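Local coordinates for malonyl CoA-acyl carrier protein transacylase (Staphylococcus aureus, PDB 3IM9), which catalyses transfer of the malonyl group from malonyl-CoA to holo acyl carrier protein, releasing CoA, in the pathway of fatty acid biosynthesis, at residues A[221-226]-A[248-253]; A[99-104]-A[117-122]; A[234-237]-A[242-245]. All blocks are in the same frame, centred on the assembly; numbering follows the deposited sequence.

Interaction 1 of 3, residues A[221-226]-A[248-253]; sequences YINQFE and VIKSNM. With CA (calcium ion), chain B.
Ile222, on helix 215-222, directs its side chain at Lys250 on helix 246-256. With chi1 at 67° the CG1 branch is turned toward the lysine, and the two hydrocarbon chains pass alongside, heading opposite ways. Ile222 CD1 meets Lys250 CG at 3.8 Å, and Ile222 CG1 lies equally far from Lys250 CE. Ile222 also packs on Ile118 of helix 112-128. Asn223 is exposed and brings its amide across the end of the lysine at about a right angle. Asn223 OD1 accepts a hydrogen bond from Lys250 NZ, although the modelled length of 2.5 Å is very short and its exact value is doubtful. The lysine reaches this far because it is fully extended, with CG anti to the backbone N (chi1 178°). Past Gln224 the chain completes a type I turn from Ile222 to Phe225, whose closing backbone bond is weak. At Phe225 a water relays the contact, giving a hydrogen bond to Phe225 O (2.8 Å) and accepting one from Lys250 NZ (3.0 Å). If the short bond is taken at face value, one ammonium group bridges Asn223 and, through water, Phe225. The ring of Phe225 turns back instead, placing CE1 over the rim of one face of Tyr221. The other helix continues from Lys250 to Met253, whose O binds the calcium ion at 2.7 Å together with Tyr101 and Gln256. Within the acyl transferase domain, Lys250 thus reaches from a helix of the calcium site across to the type I turn 222-225.

Interaction 2 of 3, residues A[99-104]-A[117-122]; sequences GEYSSL and KIVRKR. With CA (calcium ion), chain B.
Tyr101 and Arg122 turn the edges of their flat groups toward the same calcium ion, an uncommon meeting of a guanidinium with a metal. Tyr101 OH binds the ion at 2.7 Å, whereas Arg122 NE stands 3.0 Å from it, a close approach not counted among its bonds; the ion lies in the plane of both groups. Met253 O and Gln256 OE1 also bind it. Where the two side chains meet, Tyr101 CE1 is 3.4 Å from Arg122 NE, and the ring and guanidinium planes are 59° apart. Arg122 stretches out straight from CG to NE (chi1 -173°). Its terminal nitrogens are held further on: NH1 by Gln71, NH2 by Gln256 and Ser97. Val119 CG1 covers one face of the tyrosine in a CH-pi contact, 3.9 Å from the ring centroid, while Ile118 CG2 touches Tyr101 CE2 at 3.7 Å. Carbon groups thus cover the ring near CG and at CE2. The two helical segments run nearly antiparallel, their axes 10.9 Å apart at closest approach, and the tyrosine largely spans the gap. This buried helix pair borders the active site, where Ser97 is the probable nucleophile, at the turn consistent with a nucleophile elbow.

Interaction 3 of 3, residues A[234-237]-A[242-245]; sequences VVQN and GETD
A short antiparallel beta hairpin pairs Val234 and Val235 with Glu243 and Gly242, the intervening chain looping back through residues 236 to 241. Val234 and Glu243 form its hydrogen-bonded pair. Val234 N donates to Glu243 O at 3.0 Å, nearly straight at 175°. The return bond, Glu243 N to Val234 O at 2.8 Å, is bent to 143°, and its donor stands well above the carbonyl plane. A weaker CA-H...O contact accompanies the N-H bond at the same oxygen, Gly242 CA lying 3.5 Å from Val234 O. Val235 and Gly242 make the non-hydrogen-bonded pair, where the chains come close: the CA atoms of Val235 and Gly242 are 4.0 Å apart. On the face carrying Val235, its CG2 branch is the one that reaches Gly242, 4.0 Å from Gly242 N. Val235 also packs against helix 263-272 on that face.

Beyond the pairing, Gln236 lays its amide across the stem of Glu243 at about a right angle, OE1 coming within 3.5 Å of Glu243 CG. Amide and carboxylate planes are steeply inclined, and they do not bond to each other. Each polar end is occupied by other residues: Gln236 NE2 donates to Glu100 OE2 and Gln236 OE1 accepts from Asn252 ND2, while Glu243 OE2 accepts from Asn239 ND2. A bend at the second torsion of Glu243 (chi2 -72°) folds its carboxylate back toward that loop residue. The amide of Gln236 is thus gripped from two helices, which should fix its rotation. Asp245, two residues past the strand, N-caps helix 246-256 through OD1 and Val248 N. The whole is a two-stranded hairpin leading within two residues into a capped helix, and tied to strand 92-95 of the parallel sheet by a backbone hydrogen bond between Val235 and Thr93.

How the interactions relate
Calcium joins interactions 1 and 2, whose centres lie 11 Å apart: Met253 supplies a ligand from one and Tyr101 from the other. Met253 CE also packs 3.4 Å from Tyr101 CZ. Interaction 3 falls, in sequence, between the two segments of interaction 1, and its hairpin feeds into helix 246-256. It meets interaction 2 at Glu100, whose OE1 probably accepts a hydrogen bond from Asn237 N at 2.7 Å. Distance from the active-site residues inferred by similarity, Ser97 and His207, also differs. The side chain of Arg122 comes within about 3 Å of that of Ser97 and about 4 Å of that of His207, whereas the side chain of Gln236 in interaction 3 remains about 11 Å from both.

Interaction 1 of 3, residues A[221-226]-A[248-253]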
loop_
_atom_site.group_PDB
_atom_site.type_symbol
_atom_site.label_atom_id
_atom_site.label_comp_id
_atom_site.label_asym_id
_atom_site.label_seq_id
_atom_site.Cartn_x
_atom_site.Cartn_y
_atom_site.Cartn_z
ATOM N N TYR A 221 -2.374 9.932 17.714
ATOM C CA TYR A 221 -1.317 10.627 16.978
ATOM C C TYR A 221 -1.826 11.378 15.744
ATOM O O TYR A 221 -1.397 12.472 15.493
ATOM C CB TYR A 221 -0.202 9.659 16.540
ATOM C CG TYR A 221 1.033 10.346 16.017
ATOM C CD1 TYR A 221 1.797 11.118 16.828
ATOM C CD2 TYR A 221 1.413 10.215 14.701
ATOM C CE1 TYR A 221 2.912 11.723 16.346
ATOM C CE2 TYR A 221 2.543 10.809 14.217
ATOM C CZ TYR A 221 3.288 11.575 15.015
ATOM O OH TYR A 221 4.405 12.144 14.497
ATOM N N ILE A 222 -2.685 10.743 14.967
ATOM C CA ILE A 222 -3.131 11.368 13.736
ATOM C C ILE A 222 -3.959 12.672 14.002
ATOM O O ILE A 222 -4.130 13.473 13.069
ATOM C CB ILE A 222 -3.799 10.463 12.735
ATOM C CG1 ILE A 222 -5.169 9.927 13.241
ATOM C CG2 ILE A 222 -2.783 9.268 12.329
ATOM C CD1 ILE A 222 -5.941 9.059 12.307
ATOM N N ASN A 223 -4.412 12.832 15.221
ATOM C CA ASN A 223 -5.135 14.078 15.599
ATOM C C ASN A 223 -4.205 15.220 15.736
ATOM O O ASN A 223 -4.666 16.354 15.844
ATOM C CB ASN A 223 -5.834 13.947 16.986
ATOM C CG ASN A 223 -7.041 13.071 16.931
ATOM O OD1 ASN A 223 -7.631 12.824 15.860
ATOM N ND2 ASN A 223 -7.387 12.523 18.118
ATOM N N GLN A 224 -2.908 14.946 15.738
ATOM C CA GLN A 224 -1.916 16.050 15.767
ATOM C C GLN A 224 -1.760 16.748 14.414
ATOM O O GLN A 224 -0.931 17.730 14.312
ATOM C CB GLN A 224 -0.581 15.609 16.329
ATOM C CG GLN A 224 -0.700 15.045 17.756
ATOM C CD GLN A 224 0.588 14.564 18.300
ATOM O OE1 GLN A 224 1.688 14.899 17.861
ATOM N NE2 GLN A 224 0.482 13.690 19.349
ATOM N N PHE A 225 -2.469 16.329 13.357
ATOM C CA PHE A 225 -2.254 16.911 12.060
ATOM C C PHE A 225 -3.581 17.359 11.506
ATOM O O PHE A 225 -4.635 16.789 11.842
ATOM C CB PHE A 225 -1.687 15.784 11.146
ATOM C CG PHE A 225 -0.404 15.238 11.679
ATOM C CD1 PHE A 225 -0.390 14.157 12.576
ATOM C CD2 PHE A 225 0.833 15.886 11.360
ATOM C CE1 PHE A 225 0.761 13.757 13.163
ATOM C CE2 PHE A 225 2.012 15.470 11.943
ATOM C CZ PHE A 225 2.011 14.367 12.889
ATOM N N GLU A 226 -3.540 18.253 10.520
ATOM C CA GLU A 226 -4.745 18.724 9.865
ATOM C C GLU A 226 -5.003 17.862 8.642
ATOM O O GLU A 226 -4.144 17.669 7.790
ATOM C CB GLU A 226 -4.518 20.197 9.450
ATOM C CG GLU A 226 -5.643 20.712 8.604
ATOM C CD GLU A 226 -5.372 22.146 8.128
ATOM O OE1 GLU A 226 -5.403 22.363 6.874
ATOM O OE2 GLU A 226 -5.099 23.017 9.031
ATOM N N VAL A 248 -14.300 11.079 6.747
ATOM C CA VAL A 248 -14.521 9.736 6.353
ATOM C C VAL A 248 -13.134 9.091 6.030
ATOM O O VAL A 248 -12.858 7.957 6.455
ATOM C CB VAL A 248 -15.343 9.662 5.139
ATOM C CG1 VAL A 248 -15.403 8.247 4.537
ATOM C CG2 VAL A 248 -16.789 10.293 5.470
ATOM N N ILE A 249 -12.302 9.811 5.307
ATOM C CA ILE A 249 -10.970 9.240 4.962
ATOM C C ILE A 249 -10.188 8.984 6.215
ATOM O O ILE A 249 -9.592 7.862 6.386
ATOM C CB ILE A 249 -10.286 10.197 4.017
ATOM C CG1 ILE A 249 -10.924 10.154 2.657
ATOM C CG2 ILE A 249 -8.754 9.881 3.891
ATOM C CD1 ILE A 249 -10.436 11.274 1.712
ATOM N N LYS A 250 -10.149 9.918 7.161
ATOM C CA LYS A 250 -9.352 9.764 8.382
ATOM C C LYS A 250 -9.856 8.540 9.181
ATOM O O LYS A 250 -9.078 7.673 9.650
ATOM C CB LYS A 250 -9.416 11.058 9.211
ATOM C CG LYS A 250 -8.638 11.001 10.559
ATOM C CD LYS A 250 -8.719 12.399 11.313
ATOM C CE LYS A 250 -8.058 12.312 12.710
ATOM N NZ LYS A 250 -8.438 13.474 13.590
ATOM N N SER A 251 -11.174 8.406 9.329
ATOM C CA SER A 251 -11.713 7.279 10.087
ATOM C C SER A 251 -11.347 5.958 9.392
ATOM O O SER A 251 -10.979 4.958 10.035
ATOM C CB SER A 251 -13.263 7.389 10.043
ATOM O OG SER A 251 -13.793 6.267 10.697
ATOM N N ASN A 252 -11.350 5.969 8.071
ATOM C CA ASN A 252 -10.996 4.762 7.296
ATOM C C ASN A 252 -9.500 4.455 7.347
ATOM O O ASN A 252 -9.158 3.278 7.130
ATOM C CB ASN A 252 -11.460 4.951 5.859
ATOM C CG ASN A 252 -12.961 4.657 5.725
ATOM O OD1 ASN A 252 -13.553 3.997 6.598
ATOM N ND2 ASN A 252 -13.539 5.103 4.659
ATOM N N MET A 253 -8.668 5.433 7.678
ATOM C CA MET A 253 -7.272 5.083 7.862
ATOM C C MET A 253 -7.072 4.356 9.168
ATOM O O MET A 253 -6.086 3.531 9.260
ATOM C CB MET A 253 -6.401 6.383 7.905
ATOM C CG MET A 253 -6.414 7.172 6.496
ATOM S SD MET A 253 -6.507 6.198 5.016
ATOM C CE MET A 253 -4.900 5.264 5.059
HETATM CA CA CA B . -3.660 3.129 8.251
HETATM O O HOH W 1 -7.004 15.998 13.036
#

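Interaction 2 of 3, residues A[99-104]-A[117-122]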
loop_
_atom_site.group_PDB
_atom_site.type_symbol
_atom_site.label_atom_id
_atom_site.label_comp_id
_atom_site.label_asym_id
_atom_site.label_seq_id
_atom_site.Cartn_x
_atom_site.Cartn_y
_atom_site.Cartn_z
ATOM N N GLY A 99 0.694 2.477 0.754
ATOM C CA GLY A 99 0.477 3.255 -0.458
ATOM C C GLY A 99 -0.721 4.200 -0.400
ATOM O O GLY A 99 -0.745 5.186 -1.137
ATOM N N GLU A 100 -1.725 3.871 0.449
ATOM C CA GLU A 100 -2.879 4.761 0.536
ATOM C C GLU A 100 -2.424 6.118 1.040
ATOM O O GLU A 100 -3.066 7.123 0.691
ATOM C CB GLU A 100 -3.923 4.115 1.470
ATOM C CG GLU A 100 -5.317 4.876 1.469
ATOM C CD GLU A 100 -6.435 3.959 1.796
ATOM O OE1 GLU A 100 -6.458 2.821 1.283
ATOM O OE2 GLU A 100 -7.319 4.413 2.568
ATOM N N TYR A 101 -1.378 6.172 1.870
ATOM C CA TYR A 101 -0.846 7.490 2.355
ATOM C C TYR A 101 -0.248 8.263 1.205
ATOM O O TYR A 101 -0.324 9.512 1.195
ATOM C CB TYR A 101 0.072 7.285 3.527
ATOM C CG TYR A 101 -0.690 6.843 4.728
ATOM C CD1 TYR A 101 -0.905 5.476 5.022
ATOM C CD2 TYR A 101 -1.199 7.804 5.621
ATOM C CE1 TYR A 101 -1.654 5.040 6.137
ATOM C CE2 TYR A 101 -1.969 7.406 6.729
ATOM C CZ TYR A 101 -2.181 6.053 6.961
ATOM O OH TYR A 101 -2.950 5.715 8.068
ATOM N N SER A 102 0.412 7.622 0.257
ATOM C CA SER A 102 0.889 8.316 -0.900
ATOM C C SER A 102 -0.300 8.886 -1.676
ATOM O O SER A 102 -0.193 9.982 -2.216
ATOM C CB SER A 102 1.669 7.329 -1.762
ATOM O OG SER A 102 2.818 6.885 -1.006
ATOM N N SER A 103 -1.400 8.144 -1.734
ATOM C CA SER A 103 -2.629 8.689 -2.396
ATOM C C SER A 103 -3.080 9.941 -1.629
ATOM O O SER A 103 -3.592 10.900 -2.293
ATOM C CB SER A 103 -3.717 7.594 -2.384
ATOM O OG SER A 103 -3.474 6.598 -3.324
ATOM N N LEU A 104 -3.010 9.938 -0.296
ATOM C CA LEU A 104 -3.487 11.086 0.548
ATOM C C LEU A 104 -2.612 12.268 0.264
ATOM O O LEU A 104 -3.115 13.440 0.188
ATOM C CB LEU A 104 -3.465 10.782 2.062
ATOM C CG LEU A 104 -4.335 9.582 2.446
ATOM C CD1 LEU A 104 -4.473 9.557 4.009
ATOM C CD2 LEU A 104 -5.762 9.603 1.810
ATOM N N LYS A 117 5.485 11.806 8.833
ATOM C CA LYS A 117 5.493 11.593 10.293
ATOM C C LYS A 117 4.419 10.578 10.647
ATOM O O LYS A 117 4.702 9.664 11.497
ATOM C CB LYS A 117 5.200 12.935 11.038
ATOM C CG LYS A 117 6.275 14.037 10.772
ATOM C CD LYS A 117 5.804 15.405 11.175
ATOM C CE LYS A 117 6.943 16.381 11.021
ATOM N NZ LYS A 117 6.391 17.832 11.242
ATOM N N ILE A 118 3.259 10.691 9.995
ATOM C CA ILE A 118 2.179 9.762 10.307
ATOM C C ILE A 118 2.591 8.287 9.964
ATOM O O ILE A 118 2.348 7.360 10.770
ATOM C CB ILE A 118 0.904 10.135 9.518
ATOM C CG1 ILE A 118 0.361 11.362 10.303
ATOM C CG2 ILE A 118 -0.126 8.983 9.543
ATOM C CD1 ILE A 118 -0.691 12.082 9.478
ATOM N N VAL A 119 3.228 8.091 8.794
ATOM C CA VAL A 119 3.519 6.699 8.442
ATOM C C VAL A 119 4.734 6.196 9.201
ATOM O O VAL A 119 4.845 4.946 9.461
ATOM C CB VAL A 119 3.722 6.494 6.915
ATOM C CG1 VAL A 119 2.452 6.876 6.173
ATOM C CG2 VAL A 119 4.993 7.151 6.327
ATOM N N ARG A 120 5.673 7.071 9.644
ATOM C CA ARG A 120 6.672 6.601 10.543
ATOM C C ARG A 120 6.031 6.085 11.849
ATOM O O ARG A 120 6.432 5.004 12.331
ATOM C CB ARG A 120 7.691 7.790 10.822
ATOM C CG ARG A 120 8.670 7.533 12.003
ATOM C CD ARG A 120 9.586 6.401 11.653
ATOM N NE ARG A 120 10.765 6.446 12.570
ATOM C CZ ARG A 120 11.718 5.543 12.563
ATOM N NH1 ARG A 120 11.663 4.491 11.718
ATOM N NH2 ARG A 120 12.804 5.669 13.402
ATOM N N LYS A 121 5.066 6.842 12.445
ATOM C CA LYS A 121 4.431 6.317 13.626
ATOM C C LYS A 121 3.625 5.030 13.322
ATOM O O LYS A 121 3.701 4.128 14.121
ATOM C CB LYS A 121 3.441 7.414 14.164
ATOM C CG LYS A 121 2.715 7.011 15.500
ATOM C CD LYS A 121 3.614 6.854 16.668
ATOM C CE LYS A 121 4.009 8.200 17.208
ATOM N NZ LYS A 121 4.645 8.091 18.617
ATOM N N ARG A 122 2.940 4.990 12.184
ATOM C CA ARG A 122 2.157 3.773 11.799
ATOM C C ARG A 122 3.096 2.547 11.770
ATOM O O ARG A 122 2.795 1.530 12.368
ATOM C CB ARG A 122 1.629 3.998 10.381
ATOM C CG ARG A 122 0.668 2.920 9.926
ATOM C CD ARG A 122 0.098 3.300 8.570
ATOM N NE ARG A 122 -0.798 2.311 8.001
ATOM C CZ ARG A 122 -0.410 1.319 7.217
ATOM N NH1 ARG A 122 0.870 1.134 6.917
ATOM N NH2 ARG A 122 -1.301 0.518 6.670
HETATM CA CA CA B . -3.660 3.129 8.251
#

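Interaction 3 of 3, residues A[234-237]-A[242-245]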
loop_
_atom_site.group_PDB
_atom_site.type_symbol
_atom_site.label_atom_id
_atom_site.label_comp_id
_atom_site.label_asym_id
_atom_site.label_seq_id
_atom_site.Cartn_x
_atom_site.Cartn_y
_atom_site.Cartn_z
ATOM N N VAL A 234 -10.106 9.182 -3.453
ATOM C CA VAL A 234 -9.102 8.177 -2.988
ATOM C C VAL A 234 -9.958 6.911 -2.819
ATOM O O VAL A 234 -10.919 6.910 -1.971
ATOM C CB VAL A 234 -8.496 8.601 -1.696
ATOM C CG1 VAL A 234 -7.521 7.482 -1.215
ATOM C CG2 VAL A 234 -7.782 9.969 -1.789
ATOM N N VAL A 235 -9.664 5.846 -3.558
ATOM C CA VAL A 235 -10.410 4.581 -3.395
ATOM C C VAL A 235 -9.764 3.871 -2.214
ATOM O O VAL A 235 -8.624 3.436 -2.313
ATOM C CB VAL A 235 -10.409 3.753 -4.637
ATOM C CG1 VAL A 235 -11.275 2.467 -4.465
ATOM C CG2 VAL A 235 -11.057 4.607 -5.769
ATOM N N GLN A 236 -10.457 3.797 -1.086
ATOM C CA GLN A 236 -9.848 3.344 0.167
ATOM C C GLN A 236 -9.821 1.830 0.278
ATOM O O GLN A 236 -10.725 1.099 -0.203
ATOM C CB GLN A 236 -10.507 3.970 1.398
ATOM C CG GLN A 236 -10.297 5.480 1.314
ATOM C CD GLN A 236 -10.476 6.140 2.698
ATOM O OE1 GLN A 236 -11.611 6.543 3.077
ATOM N NE2 GLN A 236 -9.403 6.267 3.458
ATOM N N ASN A 237 -8.736 1.328 0.923
ATOM C CA ASN A 237 -8.556 -0.097 1.055
ATOM C C ASN A 237 -9.664 -0.788 1.857
ATOM O O ASN A 237 -9.921 -1.971 1.624
ATOM C CB ASN A 237 -7.212 -0.368 1.792
ATOM C CG ASN A 237 -5.976 -0.149 0.962
ATOM O OD1 ASN A 237 -5.988 0.047 -0.293
ATOM N ND2 ASN A 237 -4.883 -0.153 1.679
ATOM N N GLY A 242 -14.460 5.166 -3.820
ATOM C CA GLY A 242 -13.892 6.553 -3.798
ATOM C C GLY A 242 -14.425 7.368 -2.674
ATOM O O GLY A 242 -15.661 7.355 -2.358
ATOM N N GLU A 243 -13.526 8.047 -1.985
ATOM C CA GLU A 243 -13.913 8.902 -0.828
ATOM C C GLU A 243 -13.247 10.249 -1.023
ATOM O O GLU A 243 -12.091 10.327 -1.457
ATOM C CB GLU A 243 -13.561 8.338 0.571
ATOM C CG GLU A 243 -14.191 6.957 0.824
ATOM C CD GLU A 243 -15.697 7.046 1.037
ATOM O OE1 GLU A 243 -16.293 8.190 1.013
ATOM O OE2 GLU A 243 -16.286 5.966 1.273
ATOM N N THR A 244 -13.891 11.343 -0.610
ATOM C CA THR A 244 -13.251 12.686 -0.620
ATOM C C THR A 244 -13.355 13.384 0.691
ATOM O O THR A 244 -12.614 14.338 0.958
ATOM C CB THR A 244 -13.844 13.615 -1.754
ATOM O OG1 THR A 244 -15.246 13.703 -1.510
ATOM C CG2 THR A 244 -13.653 12.981 -3.137
ATOM N N ASP A 245 -14.265 12.949 1.553
ATOM C CA ASP A 245 -14.439 13.614 2.847
ATOM C C ASP A 245 -13.227 13.427 3.765
ATOM O O ASP A 245 -12.731 12.312 3.917
ATOM C CB ASP A 245 -15.706 13.111 3.542
ATOM C CG ASP A 245 -16.144 14.011 4.679
ATOM O OD1 ASP A 245 -16.126 13.554 5.842
ATOM O OD2 ASP A 245 -16.505 15.177 4.413
#